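Local coordinates for Glyoxalase/bleomycin resistance protein/dioxygenase (Nocardioides sp., PDB 4MYM) that is of unknown specific activity but, as a glyoxalase/bleomycin resistance/dioxygenase family member, probably acts as a metal-dependent enzyme or drug-binding resistance protein, at residues A[115-126]-A[137-145]. Sequence-based numbering, arbitrary orientation.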
loop_
_atom_site.group_PDB
_atom_site.type_symbol
_atom_site.label_atom_id
_atom_site.label_comp_id
_atom_site.label_asym_id
_atom_site.label_seq_id
_atom_site.Cartn_x
_atom_site.Cartn_y
_atom_site.Cartn_z
ATOM N N TYR A 115 -17.944 -11.245 0.433
ATOM C CA TYR A 115 -18.318 -11.056 1.842
ATOM C C TYR A 115 -18.634 -12.392 2.526
ATOM O O TYR A 115 -18.063 -12.734 3.575
ATOM C CB TYR A 115 -19.505 -10.095 1.915
ATOM C CG TYR A 115 -20.144 -9.964 3.275
ATOM C CD1 TYR A 115 -19.499 -9.277 4.301
ATOM C CD2 TYR A 115 -21.395 -10.532 3.550
ATOM C CE1 TYR A 115 -20.076 -9.143 5.552
ATOM C CE2 TYR A 115 -21.985 -10.396 4.807
ATOM C CZ TYR A 115 -21.324 -9.695 5.802
ATOM O OH TYR A 115 -21.876 -9.555 7.066
ATOM N N GLU A 116 -19.505 -13.189 1.906
ATOM C CA GLU A 116 -19.864 -14.481 2.497
ATOM C C GLU A 116 -18.678 -15.456 2.565
ATOM O O GLU A 116 -18.504 -16.128 3.580
ATOM C CB GLU A 116 -21.069 -15.108 1.768
ATOM C CG GLU A 116 -22.340 -14.264 1.805
ATOM C CD GLU A 116 -22.896 -14.002 3.213
ATOM O OE1 GLU A 116 -22.429 -14.621 4.189
ATOM O OE2 GLU A 116 -23.824 -13.167 3.344
ATOM N N ARG A 117 -17.837 -15.507 1.528
ATOM C CA ARG A 117 -16.680 -16.405 1.532
ATOM C C ARG A 117 -15.681 -15.975 2.606
ATOM O O ARG A 117 -15.167 -16.800 3.361
ATOM C CB ARG A 117 -15.977 -16.437 0.155
ATOM C CG ARG A 117 -16.813 -17.061 -0.957
ATOM C CD ARG A 117 -16.071 -17.187 -2.291
ATOM N NE ARG A 117 -16.910 -17.810 -3.334
ATOM C CZ ARG A 117 -16.895 -19.102 -3.692
ATOM N NH1 ARG A 117 -16.074 -19.980 -3.111
ATOM N NH2 ARG A 117 -17.708 -19.528 -4.657
ATOM N N LEU A 118 -15.425 -14.675 2.683
ATOM C CA LEU A 118 -14.447 -14.158 3.647
ATOM C C LEU A 118 -14.957 -14.309 5.079
ATOM O O LEU A 118 -14.221 -14.711 5.979
ATOM C CB LEU A 118 -14.121 -12.695 3.337
ATOM C CG LEU A 118 -13.212 -12.474 2.118
ATOM C CD1 LEU A 118 -13.124 -10.997 1.783
ATOM C CD2 LEU A 118 -11.821 -13.026 2.381
ATOM N N ARG A 119 -16.230 -14.007 5.273
ATOM C CA ARG A 119 -16.837 -14.117 6.591
ATOM C C ARG A 119 -16.770 -15.551 7.086
ATOM O O ARG A 119 -16.484 -15.794 8.255
ATOM C CB ARG A 119 -18.283 -13.631 6.539
ATOM C CG ARG A 119 -18.917 -13.525 7.901
ATOM C CD ARG A 119 -20.103 -12.587 7.851
ATOM N NE ARG A 119 -21.116 -12.977 8.825
ATOM C CZ ARG A 119 -22.334 -13.435 8.532
ATOM N NH1 ARG A 119 -22.745 -13.572 7.272
ATOM N NH2 ARG A 119 -23.158 -13.751 9.521
ATOM N N ALA A 120 -16.991 -16.498 6.177
ATOM C CA ALA A 120 -16.876 -17.931 6.485
ATOM C C ALA A 120 -15.459 -18.340 6.900
ATOM O O ALA A 120 -15.278 -19.323 7.624
ATOM C CB ALA A 120 -17.347 -18.762 5.287
ATOM N N ARG A 121 -14.451 -17.590 6.463
ATOM C CA ARG A 121 -13.073 -17.874 6.863
ATOM C C ARG A 121 -12.644 -17.124 8.117
ATOM O O ARG A 121 -11.490 -17.218 8.515
ATOM C CB ARG A 121 -12.096 -17.556 5.725
ATOM C CG ARG A 121 -12.301 -18.399 4.481
ATOM C CD ARG A 121 -11.150 -18.241 3.490
ATOM N NE ARG A 121 -11.624 -18.410 2.112
ATOM C CZ ARG A 121 -11.655 -17.463 1.170
ATOM N NH1 ARG A 121 -11.199 -16.229 1.403
ATOM N NH2 ARG A 121 -12.126 -17.761 -0.042
ATOM N N GLY A 122 -13.549 -16.372 8.734
ATOM C CA GLY A 122 -13.229 -15.671 9.972
ATOM C C GLY A 122 -12.846 -14.210 9.815
ATOM O O GLY A 122 -12.401 -13.598 10.783
ATOM N N ILE A 123 -13.014 -13.642 8.616
ATOM C CA ILE A 123 -12.827 -12.208 8.426
ATOM C C ILE A 123 -13.998 -11.495 9.092
ATOM O O ILE A 123 -15.150 -11.907 8.940
ATOM C CB ILE A 123 -12.755 -11.817 6.935
ATOM C CG1 ILE A 123 -11.492 -12.389 6.283
ATOM C CG2 ILE A 123 -12.785 -10.306 6.752
ATOM C CD1 ILE A 123 -10.181 -11.821 6.802
ATOM N N GLU A 124 -13.686 -10.441 9.840
ATOM C CA GLU A 124 -14.685 -9.657 10.569
ATOM C C GLU A 124 -14.853 -8.328 9.890
ATOM O O GLU A 124 -13.897 -7.569 9.765
ATOM C CB GLU A 124 -14.234 -9.434 12.013
ATOM C CG GLU A 124 -14.004 -10.724 12.769
ATOM C CD GLU A 124 -13.658 -10.509 14.233
ATOM O OE1 GLU A 124 -13.655 -9.346 14.686
ATOM O OE2 GLU A 124 -13.420 -11.514 14.938
ATOM N N PHE A 125 -16.069 -8.030 9.461
ATOM C CA PHE A 125 -16.324 -6.835 8.697
ATOM C C PHE A 125 -16.905 -5.739 9.567
ATOM O O PHE A 125 -17.634 -6.018 10.524
ATOM C CB PHE A 125 -17.293 -7.158 7.569
ATOM C CG PHE A 125 -16.685 -7.982 6.486
ATOM C CD1 PHE A 125 -16.711 -9.366 6.542
ATOM C CD2 PHE A 125 -16.064 -7.361 5.406
ATOM C CE1 PHE A 125 -16.124 -10.122 5.539
ATOM C CE2 PHE A 125 -15.495 -8.113 4.397
ATOM C CZ PHE A 125 -15.524 -9.488 4.462
ATOM N N TYR A 126 -16.609 -4.491 9.223
ATOM C CA TYR A 126 -17.203 -3.369 9.948
ATOM C C TYR A 126 -18.708 -3.231 9.729
ATOM O O TYR A 126 -19.405 -2.698 10.585
ATOM C CB TYR A 126 -16.517 -2.074 9.569
ATOM C CG TYR A 126 -15.093 -2.009 10.060
ATOM C CD1 TYR A 126 -14.813 -1.699 11.393
ATOM C CD2 TYR A 126 -14.030 -2.261 9.208
ATOM C CE1 TYR A 126 -13.513 -1.629 11.858
ATOM C CE2 TYR A 126 -12.720 -2.184 9.658
ATOM C CZ TYR A 126 -12.471 -1.855 10.988
ATOM O OH TYR A 126 -11.183 -1.777 11.462
ATOM N N ARG A 137 -20.397 -0.179 -4.215
ATOM C CA ARG A 137 -20.811 -1.122 -3.215
ATOM C C ARG A 137 -19.531 -1.664 -2.581
ATOM O O ARG A 137 -18.655 -2.175 -3.293
ATOM C CB ARG A 137 -21.649 -2.242 -3.841
ATOM C CG ARG A 137 -22.112 -3.301 -2.861
ATOM C CD ARG A 137 -23.255 -4.130 -3.438
ATOM N NE ARG A 137 -23.913 -4.964 -2.443
ATOM C CZ ARG A 137 -24.922 -4.578 -1.657
ATOM N NH1 ARG A 137 -25.401 -3.348 -1.706
ATOM N NH2 ARG A 137 -25.456 -5.444 -0.796
ATOM N N CYS A 138 -19.417 -1.513 -1.259
ATOM C CA CYS A 138 -18.167 -1.768 -0.534
ATOM C C CYS A 138 -18.317 -2.613 0.701
ATOM O O CYS A 138 -19.379 -2.625 1.349
ATOM C CB CYS A 138 -17.528 -0.450 -0.089
ATOM S SG CYS A 138 -17.352 0.752 -1.398
ATOM N N ILE A 139 -17.229 -3.303 1.037
ATOM C CA ILE A 139 -17.087 -3.951 2.327
ATOM C C ILE A 139 -15.707 -3.606 2.894
ATOM O O ILE A 139 -14.738 -3.414 2.143
ATOM C CB ILE A 139 -17.289 -5.476 2.252
ATOM C CG1 ILE A 139 -16.380 -6.108 1.187
ATOM C CG2 ILE A 139 -18.767 -5.769 1.961
ATOM C CD1 ILE A 139 -16.583 -7.597 1.003
ATOM N N TYR A 140 -15.641 -3.496 4.216
ATOM C CA TYR A 140 -14.407 -3.103 4.918
ATOM C C TYR A 140 -14.097 -4.090 6.053
ATOM O O TYR A 140 -15.014 -4.540 6.743
ATOM C CB TYR A 140 -14.573 -1.690 5.469
ATOM C CG TYR A 140 -14.832 -0.653 4.411
ATOM C CD1 TYR A 140 -13.785 -0.081 3.706
ATOM C CD2 TYR A 140 -16.126 -0.242 4.109
ATOM C CE1 TYR A 140 -14.016 0.870 2.732
ATOM C CE2 TYR A 140 -16.367 0.709 3.143
ATOM C CZ TYR A 140 -15.313 1.250 2.448
ATOM O OH TYR A 140 -15.554 2.171 1.480
ATOM N N PHE A 141 -12.821 -4.454 6.222
ATOM C CA PHE A 141 -12.368 -5.298 7.310
ATOM C C PHE A 141 -10.955 -4.927 7.768
ATOM O O PHE A 141 -10.121 -4.549 6.938
ATOM C CB PHE A 141 -12.456 -6.806 6.983
ATOM C CG PHE A 141 -11.621 -7.261 5.805
ATOM C CD1 PHE A 141 -10.368 -7.835 6.002
ATOM C CD2 PHE A 141 -12.118 -7.187 4.515
ATOM C CE1 PHE A 141 -9.619 -8.295 4.933
ATOM C CE2 PHE A 141 -11.374 -7.651 3.438
ATOM C CZ PHE A 141 -10.127 -8.205 3.647
ATOM N N PRO A 142 -10.696 -5.010 9.089
ATOM C CA PRO A 142 -9.353 -4.797 9.617
ATOM C C PRO A 142 -8.421 -5.977 9.350
ATOM O O PRO A 142 -8.853 -7.133 9.326
ATOM C CB PRO A 142 -9.590 -4.672 11.126
ATOM C CG PRO A 142 -10.754 -5.567 11.383
ATOM C CD PRO A 142 -11.620 -5.480 10.151
ATOM N N GLY A 143 -7.148 -5.678 9.123
ATOM C CA GLY A 143 -6.107 -6.701 9.140
ATOM C C GLY A 143 -5.268 -6.525 10.402
ATOM O O GLY A 143 -5.499 -5.596 11.173
ATOM N N PRO A 144 -4.297 -7.418 10.619
ATOM C CA PRO A 144 -3.500 -7.433 11.849
ATOM C C PRO A 144 -2.339 -6.409 11.915
ATOM O O PRO A 144 -1.637 -6.358 12.930
ATOM C CB PRO A 144 -2.954 -8.865 11.893
ATOM C CG PRO A 144 -2.934 -9.329 10.465
ATOM C CD PRO A 144 -4.040 -8.593 9.758
ATOM N N CYS A 145 -2.133 -5.612 10.870
ATOM C CA CYS A 145 -1.028 -4.652 10.851
ATOM C C CYS A 145 -1.499 -3.200 10.839
ATOM O O CYS A 145 -0.847 -2.322 10.243
ATOM C CB CYS A 145 -0.127 -4.935 9.642
ATOM S SG CYS A 145 0.709 -6.528 9.732
HETATM O O HOH W 1 -10.905 -9.143 9.853
#
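One face of the Phe141 ring carries the Ile123 methyl CG2, a CH-pi contact 3.8 Å from the ring centroid, while its edge is turned toward the face of Phe125 in an offset edge-to-face pair with planes at 71°. Phe125 CE2 comes within 3.5 Å of Phe141 CD2. Ile123 CG2 also covers the rim of one Phe125 face; Tyr115 CD1 sits over the centre of the opposite face, and Leu118 CB and the Arg119 backbone N lie at the ring edge. Phe125, in the loop that follows helix 108-120, is thus wedged between that helix and strand 136-142, where Ile139 CD1 reaches its CE2 at 3.6 Å. A chi1 of 61°, with CG flanked by both the backbone N and the carbonyl carbon, presents a face of the Phe141 ring to Ile123 CG2. This packing holds helix 108-120 against the four-stranded sheet of its own beta-alpha-beta-beta-beta module, the repeating unit of the vicinal oxygen chelate fold, the helix ending in a Schellman motif at Gly122 before the chain turns back along strand 136-142. There Tyr126 N donates to Tyr140 O (2.9 Å, 160° at the hydrogen), and Phe125 CA approaches the same oxygen at 3.3 Å. A water bridges Glu124 N and Pro142 O. The Tyr126 ring crosses the Pro142 ring at a slant, its CE2 3.5 Å from Pro142 CD, and also packs on Pro88 of the second subunit.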